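PDB 3DB0: Lin2891 protein from Listeria innocua, which is a putative pyridoxamine 5'-phosphate oxidase of the split-barrel type that probably binds FMN. Local coordinates for residues M35-D40 against L44-G49; R95-I100 against P111-I116. All coordinates share one frame; numbering follows the deposited sequence. Where two conformers were deposited one is given.

Contact 1 of 2, residues M35-D40 against L44-G49; sequences MTFLHD and LYTPSG
L38 and Y45 form the hydrogen-bonded antiparallel pair of a β-hairpin, one of the pairings that build the closed barrel. L38 N donates to Y45 O and Y45 N to L38 O, each at 2.9 Å. The packing is dense around T46. Its OG1, set anti to the backbone N (chi1 -171°), is hydrogen-bonded to T36 O, although the apparent length is so short as to be doubtful. The same oxygen lies 3.3 Å from SE of M35, present as selenomethionine, and sits above the F37 ring, offset toward its rim. F37 and T46 run side by side, with F37 CD1 3.9 Å from T46 CB, while the same ring carbon meets L44 CD1 at an equal distance. Toward the turn the contact loosens. H39 rests its CB on L44 CD2 at 3.7 Å, but its imidazole leads away, and ND1 bonds to G41 O. At the exposed end D40 merely brings CB to the edge of the Y45 ring, 3.9 Å from CE2. The two backbone bonds of the L38–Y45 pair thus fix the hairpin register, whereas at the buried end, where F37 interrupts the regular strand, the polar link to the T36 carbonyl would come from the T46 hydroxyl, if the short approach is real.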
loop_
_atom_site.group_PDB
_atom_site.type_symbol
_atom_site.label_atom_id
_atom_site.label_comp_id
_atom_site.label_asym_id
_atom_site.label_seq_id
_atom_site.Cartn_x
_atom_site.Cartn_y
_atom_site.Cartn_z
HETATM N N MSE B 35 4.844 -9.328 -2.967
HETATM C CA MSE B 35 3.424 -9.548 -3.110
HETATM C C MSE B 35 2.620 -9.093 -1.884
HETATM O O MSE B 35 3.165 -8.674 -0.858
HETATM C CB MSE B 35 3.114 -11.009 -3.440
HETATM C CG MSE B 35 3.534 -11.957 -2.293
HETATM SE SE MSE B 35 3.500 -13.825 -2.726
HETATM C CE MSE B 35 5.038 -13.751 -3.975
ATOM N N THR B 36 1.308 -9.160 -2.055
ATOM C CA THR B 36 0.341 -8.734 -1.040
ATOM C C THR B 36 0.065 -9.891 -0.115
ATOM O O THR B 36 -0.120 -11.056 -0.558
ATOM C CB THR B 36 -0.957 -8.215 -1.690
ATOM O OG1 THR B 36 -0.593 -7.151 -2.545
ATOM C CG2 THR B 36 -2.009 -7.682 -0.654
ATOM N N PHE B 37 0.133 -9.537 1.168
ATOM C CA PHE B 37 -0.175 -10.397 2.281
ATOM C C PHE B 37 -1.314 -9.851 3.125
ATOM O O PHE B 37 -1.240 -8.722 3.602
ATOM C CB PHE B 37 1.039 -10.561 3.188
ATOM C CG PHE B 37 2.181 -11.312 2.538
ATOM C CD1 PHE B 37 2.236 -12.714 2.574
ATOM C CD2 PHE B 37 3.132 -10.648 1.815
ATOM C CE1 PHE B 37 3.267 -13.404 1.966
ATOM C CE2 PHE B 37 4.153 -11.348 1.172
ATOM C CZ PHE B 37 4.212 -12.721 1.249
ATOM N N LEU B 38 -2.336 -10.683 3.329
ATOM C CA LEU B 38 -3.375 -10.433 4.336
ATOM C C LEU B 38 -2.978 -11.290 5.546
ATOM O O LEU B 38 -2.169 -12.236 5.438
ATOM C CB LEU B 38 -4.772 -10.864 3.815
ATOM C CG LEU B 38 -5.132 -10.140 2.501
ATOM C CD1 LEU B 38 -6.555 -10.327 2.025
ATOM C CD2 LEU B 38 -4.939 -8.681 2.717
ATOM N N HIS B 39 -3.503 -10.990 6.723
ATOM C CA HIS B 39 -3.251 -11.855 7.864
ATOM C C HIS B 39 -4.494 -11.950 8.727
ATOM O O HIS B 39 -5.392 -11.134 8.691
ATOM C CB HIS B 39 -2.101 -11.314 8.711
ATOM C CG HIS B 39 -2.465 -10.061 9.419
ATOM N ND1 HIS B 39 -2.781 -10.035 10.761
ATOM C CD2 HIS B 39 -2.734 -8.825 8.938
ATOM C CE1 HIS B 39 -3.154 -8.813 11.088
ATOM N NE2 HIS B 39 -3.137 -8.063 9.999
ATOM N N ASP B 40 -4.517 -13.025 9.456
ATOM C CA ASP B 40 -5.513 -13.356 10.414
ATOM C C ASP B 40 -4.684 -13.788 11.593
ATOM O O ASP B 40 -4.184 -14.931 11.678
ATOM C CB ASP B 40 -6.377 -14.522 9.957
ATOM C CG ASP B 40 -7.350 -14.969 11.065
ATOM O OD1 ASP B 40 -7.768 -14.095 11.821
ATOM O OD2 ASP B 40 -7.659 -16.164 11.197
ATOM N N LEU B 44 -0.616 -15.863 7.686
ATOM C CA LEU B 44 -0.569 -15.047 6.486
ATOM C C LEU B 44 -1.246 -15.749 5.302
ATOM O O LEU B 44 -1.335 -16.996 5.230
ATOM C CB LEU B 44 0.859 -14.711 6.109
ATOM C CG LEU B 44 1.747 -13.888 7.049
ATOM C CD1 LEU B 44 3.036 -13.560 6.332
ATOM C CD2 LEU B 44 1.153 -12.618 7.525
ATOM N N TYR B 45 -1.795 -14.927 4.422
ATOM C CA TYR B 45 -2.493 -15.398 3.220
ATOM C C TYR B 45 -2.024 -14.518 2.081
ATOM O O TYR B 45 -1.830 -13.310 2.222
ATOM C CB TYR B 45 -4.025 -15.309 3.349
ATOM C CG TYR B 45 -4.640 -16.184 4.428
ATOM C CD1 TYR B 45 -4.855 -17.545 4.219
ATOM C CD2 TYR B 45 -5.072 -15.642 5.607
ATOM C CE1 TYR B 45 -5.432 -18.350 5.201
ATOM C CE2 TYR B 45 -5.658 -16.427 6.590
ATOM C CZ TYR B 45 -5.828 -17.779 6.384
ATOM O OH TYR B 45 -6.357 -18.554 7.362
ATOM N N THR B 46 -1.700 -15.142 0.966
ATOM C CA THR B 46 -1.350 -14.369 -0.190
ATOM C C THR B 46 -2.049 -15.014 -1.435
ATOM O O THR B 46 -2.046 -16.268 -1.601
ATOM C CB THR B 46 0.205 -14.241 -0.328
ATOM O OG1 THR B 46 0.511 -13.314 -1.354
ATOM C CG2 THR B 46 0.845 -15.576 -0.648
ATOM N N PRO B 47 -2.613 -14.162 -2.317
ATOM C CA PRO B 47 -3.303 -14.606 -3.530
ATOM C C PRO B 47 -2.398 -15.177 -4.571
ATOM O O PRO B 47 -1.225 -14.822 -4.675
ATOM C CB PRO B 47 -4.022 -13.339 -4.043
ATOM C CG PRO B 47 -3.362 -12.215 -3.367
ATOM C CD PRO B 47 -2.586 -12.698 -2.190
ATOM N N SER B 48 -2.938 -16.112 -5.340
ATOM C CA SER B 48 -2.153 -16.683 -6.434
ATOM C C SER B 48 -3.079 -17.290 -7.484
ATOM O O SER B 48 -4.295 -17.230 -7.342
ATOM C CB SER B 48 -1.161 -17.685 -5.875
ATOM O OG SER B 48 -0.255 -18.113 -6.868
ATOM N N GLY B 49 -2.513 -17.819 -8.561
ATOM C CA GLY B 49 -3.272 -18.499 -9.600
ATOM C C GLY B 49 -2.849 -19.954 -9.591
ATOM O O GLY B 49 -1.713 -20.270 -9.244
#

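Contact 2 of 2, residues R95-I100 against P111-I116; sequences RIWENI and PSFVVI
W97 lies over one face of the F113 ring in an inclined edge-to-face pair, and I96 CG2 lies at the ring's edge, where helix 90-100 packs across a strand of the antiparallel barrel. W97 turns the edge of its six-membered ring toward F113: CE3 stands 3.6 Å above the centre of the phenyl plane, the centroids are 5.0 Å apart and the planes meet at 59°. W97 CB lies above the same face, near its rim, 3.7 Å from F113 CE2. With CG anti to the backbone N (chi1 -173°), F113 reaches from its strand into the angle between W97 and I96. The indole is anchored beyond the pair by NE1, which bonds to E108 O, and it also meets the ring of F105. W104 of the second subunit makes a further edge-to-face contact with F113, so this aromatic cluster extends to the interface with that subunit. The helix and strand segments run at 103° to each other, and no hydrogen bond joins them; the contact is buried and held by apolar packing. One methyl of I96 serves two partners: CG2 lies near the F113 edge at CZ, 4.1 Å away, and reaches V115 CG2 at 3.8 Å.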
loop_
_atom_site.group_PDB
_atom_site.type_symbol
_atom_site.label_atom_id
_atom_site.label_comp_id
_atom_site.label_asym_id
_atom_site.label_seq_id
_atom_site.Cartn_x
_atom_site.Cartn_y
_atom_site.Cartn_z
ATOM N N ARG B 95 -13.617 -15.013 0.921
ATOM C CA ARG B 95 -13.393 -13.828 1.708
ATOM C C ARG B 95 -12.142 -13.050 1.238
ATOM O O ARG B 95 -12.184 -11.864 1.094
ATOM C CB ARG B 95 -13.279 -14.197 3.180
ATOM C CG ARG B 95 -13.048 -13.000 4.069
ATOM C CD ARG B 95 -14.093 -11.941 3.830
ATOM N NE ARG B 95 -15.452 -12.367 4.198
ATOM C CZ ARG B 95 -15.944 -12.265 5.435
ATOM N NH1 ARG B 95 -15.195 -11.757 6.414
ATOM N NH2 ARG B 95 -17.168 -12.673 5.696
ATOM N N ILE B 96 -11.023 -13.738 1.080
ATOM C CA ILE B 96 -9.810 -13.164 0.595
ATOM C C ILE B 96 -10.065 -12.576 -0.821
ATOM O O ILE B 96 -9.615 -11.474 -1.132
ATOM C CB ILE B 96 -8.689 -14.191 0.545
ATOM C CG1 ILE B 96 -8.279 -14.709 1.972
ATOM C CG2 ILE B 96 -7.492 -13.663 -0.250
ATOM C CD1 ILE B 96 -7.851 -13.649 2.892
ATOM N N TRP B 97 -10.782 -13.317 -1.673
ATOM C CA TRP B 97 -11.095 -12.857 -3.026
ATOM C C TRP B 97 -11.811 -11.507 -2.973
ATOM O O TRP B 97 -11.473 -10.557 -3.686
ATOM C CB TRP B 97 -11.905 -13.930 -3.811
ATOM C CG TRP B 97 -12.484 -13.449 -5.117
ATOM C CD1 TRP B 97 -13.819 -13.275 -5.408
ATOM C CD2 TRP B 97 -11.766 -13.013 -6.303
ATOM N NE1 TRP B 97 -13.966 -12.801 -6.692
ATOM C CE2 TRP B 97 -12.727 -12.617 -7.255
ATOM C CE3 TRP B 97 -10.422 -12.944 -6.656
ATOM C CZ2 TRP B 97 -12.374 -12.165 -8.523
ATOM C CZ3 TRP B 97 -10.089 -12.463 -7.922
ATOM C CH2 TRP B 97 -11.046 -12.083 -8.819
ATOM N N GLU B 98 -12.798 -11.416 -2.098
ATOM C CA GLU B 98 -13.607 -10.222 -1.949
ATOM C C GLU B 98 -12.794 -9.064 -1.395
ATOM O O GLU B 98 -13.013 -7.908 -1.753
ATOM C CB GLU B 98 -14.839 -10.524 -1.059
ATOM C CG GLU B 98 -15.859 -11.357 -1.777
ATOM C CD GLU B 98 -16.991 -11.843 -0.907
ATOM O OE1 GLU B 98 -17.135 -11.356 0.232
ATOM O OE2 GLU B 98 -17.702 -12.750 -1.362
ATOM N N ASN B 99 -11.841 -9.361 -0.527
ATOM C CA ASN B 99 -10.996 -8.300 0.018
ATOM C C ASN B 99 -10.027 -7.784 -1.054
ATOM O O ASN B 99 -9.878 -6.586 -1.264
ATOM C CB ASN B 99 -10.240 -8.775 1.244
ATOM C CG ASN B 99 -9.354 -7.704 1.817
ATOM O OD1 ASN B 99 -8.557 -7.077 1.102
ATOM N ND2 ASN B 99 -9.473 -7.488 3.113
ATOM N N ILE B 100 -9.425 -8.710 -1.779
ATOM C CA ILE B 100 -8.497 -8.345 -2.852
ATOM C C ILE B 100 -9.151 -7.545 -4.003
ATOM O O ILE B 100 -8.553 -6.606 -4.522
ATOM C CB ILE B 100 -7.862 -9.628 -3.461
ATOM C CG1 ILE B 100 -6.910 -10.263 -2.466
ATOM C CG2 ILE B 100 -7.083 -9.336 -4.707
ATOM C CD1 ILE B 100 -5.832 -9.357 -2.004
ATOM N N PRO B 111 -12.028 -18.903 -11.494
ATOM C CA PRO B 111 -11.756 -20.321 -11.236
ATOM C C PRO B 111 -10.272 -20.621 -11.001
ATOM O O PRO B 111 -9.916 -21.598 -10.367
ATOM C CB PRO B 111 -12.252 -20.997 -12.514
ATOM C CG PRO B 111 -12.003 -20.000 -13.585
ATOM C CD PRO B 111 -12.226 -18.627 -12.929
ATOM N N SER B 112 -9.417 -19.744 -11.469
ATOM C CA SER B 112 -8.006 -19.999 -11.366
ATOM C C SER B 112 -7.452 -19.395 -10.073
ATOM O O SER B 112 -6.328 -19.608 -9.755
ATOM C CB SER B 112 -7.275 -19.445 -12.573
ATOM O OG SER B 112 -7.198 -18.040 -12.499
ATOM N N PHE B 113 -8.296 -18.704 -9.314
ATOM C CA PHE B 113 -7.896 -18.051 -8.067
ATOM C C PHE B 113 -7.611 -19.070 -6.944
ATOM O O PHE B 113 -8.342 -20.021 -6.698
ATOM C CB PHE B 113 -8.919 -17.022 -7.610
ATOM C CG PHE B 113 -8.472 -16.208 -6.406
ATOM C CD1 PHE B 113 -7.545 -15.223 -6.548
ATOM C CD2 PHE B 113 -9.015 -16.421 -5.164
ATOM C CE1 PHE B 113 -7.142 -14.460 -5.458
ATOM C CE2 PHE B 113 -8.657 -15.671 -4.090
ATOM C CZ PHE B 113 -7.720 -14.675 -4.224
ATOM N N VAL B 114 -6.500 -18.845 -6.270
ATOM C CA VAL B 114 -6.115 -19.697 -5.167
ATOM C C VAL B 114 -5.501 -18.812 -4.117
ATOM O O VAL B 114 -5.156 -17.651 -4.372
ATOM C CB VAL B 114 -5.124 -20.792 -5.585
ATOM C CG1 VAL B 114 -5.748 -21.677 -6.645
ATOM C CG2 VAL B 114 -3.800 -20.173 -6.048
ATOM N N VAL B 115 -5.415 -19.371 -2.919
ATOM C CA VAL B 115 -4.862 -18.668 -1.792
ATOM C C VAL B 115 -3.773 -19.532 -1.151
ATOM O O VAL B 115 -3.984 -20.729 -0.907
ATOM C CB VAL B 115 -5.960 -18.280 -0.766
ATOM C CG1 VAL B 115 -5.341 -17.700 0.589
ATOM C CG2 VAL B 115 -7.015 -17.301 -1.410
ATOM N N ILE B 116 -2.605 -18.916 -0.999
ATOM C CA ILE B 116 -1.486 -19.476 -0.274
ATOM C C ILE B 116 -1.572 -19.053 1.175
ATOM O O ILE B 116 -1.532 -17.860 1.539
ATOM C CB ILE B 116 -0.127 -19.107 -0.879
ATOM C CG1 ILE B 116 -0.104 -19.580 -2.336
ATOM C CG2 ILE B 116 1.016 -19.762 -0.031
ATOM C CD1 ILE B 116 1.021 -19.019 -3.230
#

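The centres of contacts 1 and 2 lie about 9 Å apart, and the chain completes the hairpin of contact 1 before it opens contact 2. They meet directly in the barrel, because strands 43-49 and 113-126 are antiparallel neighbours: I116 N lies 2.8 Å from T46 O, and S48 N is 2.9 Å from V114 O, both probable hydrogen bonds. Side chains join them too, P47 packing on F113 and Y45 on V115. Helix 90-100 also reaches back to contact 1, I96 touching L38. Contact 1 thus lies within the barrel wall, whereas contact 2 attaches a helix to it, and both touch the second subunit.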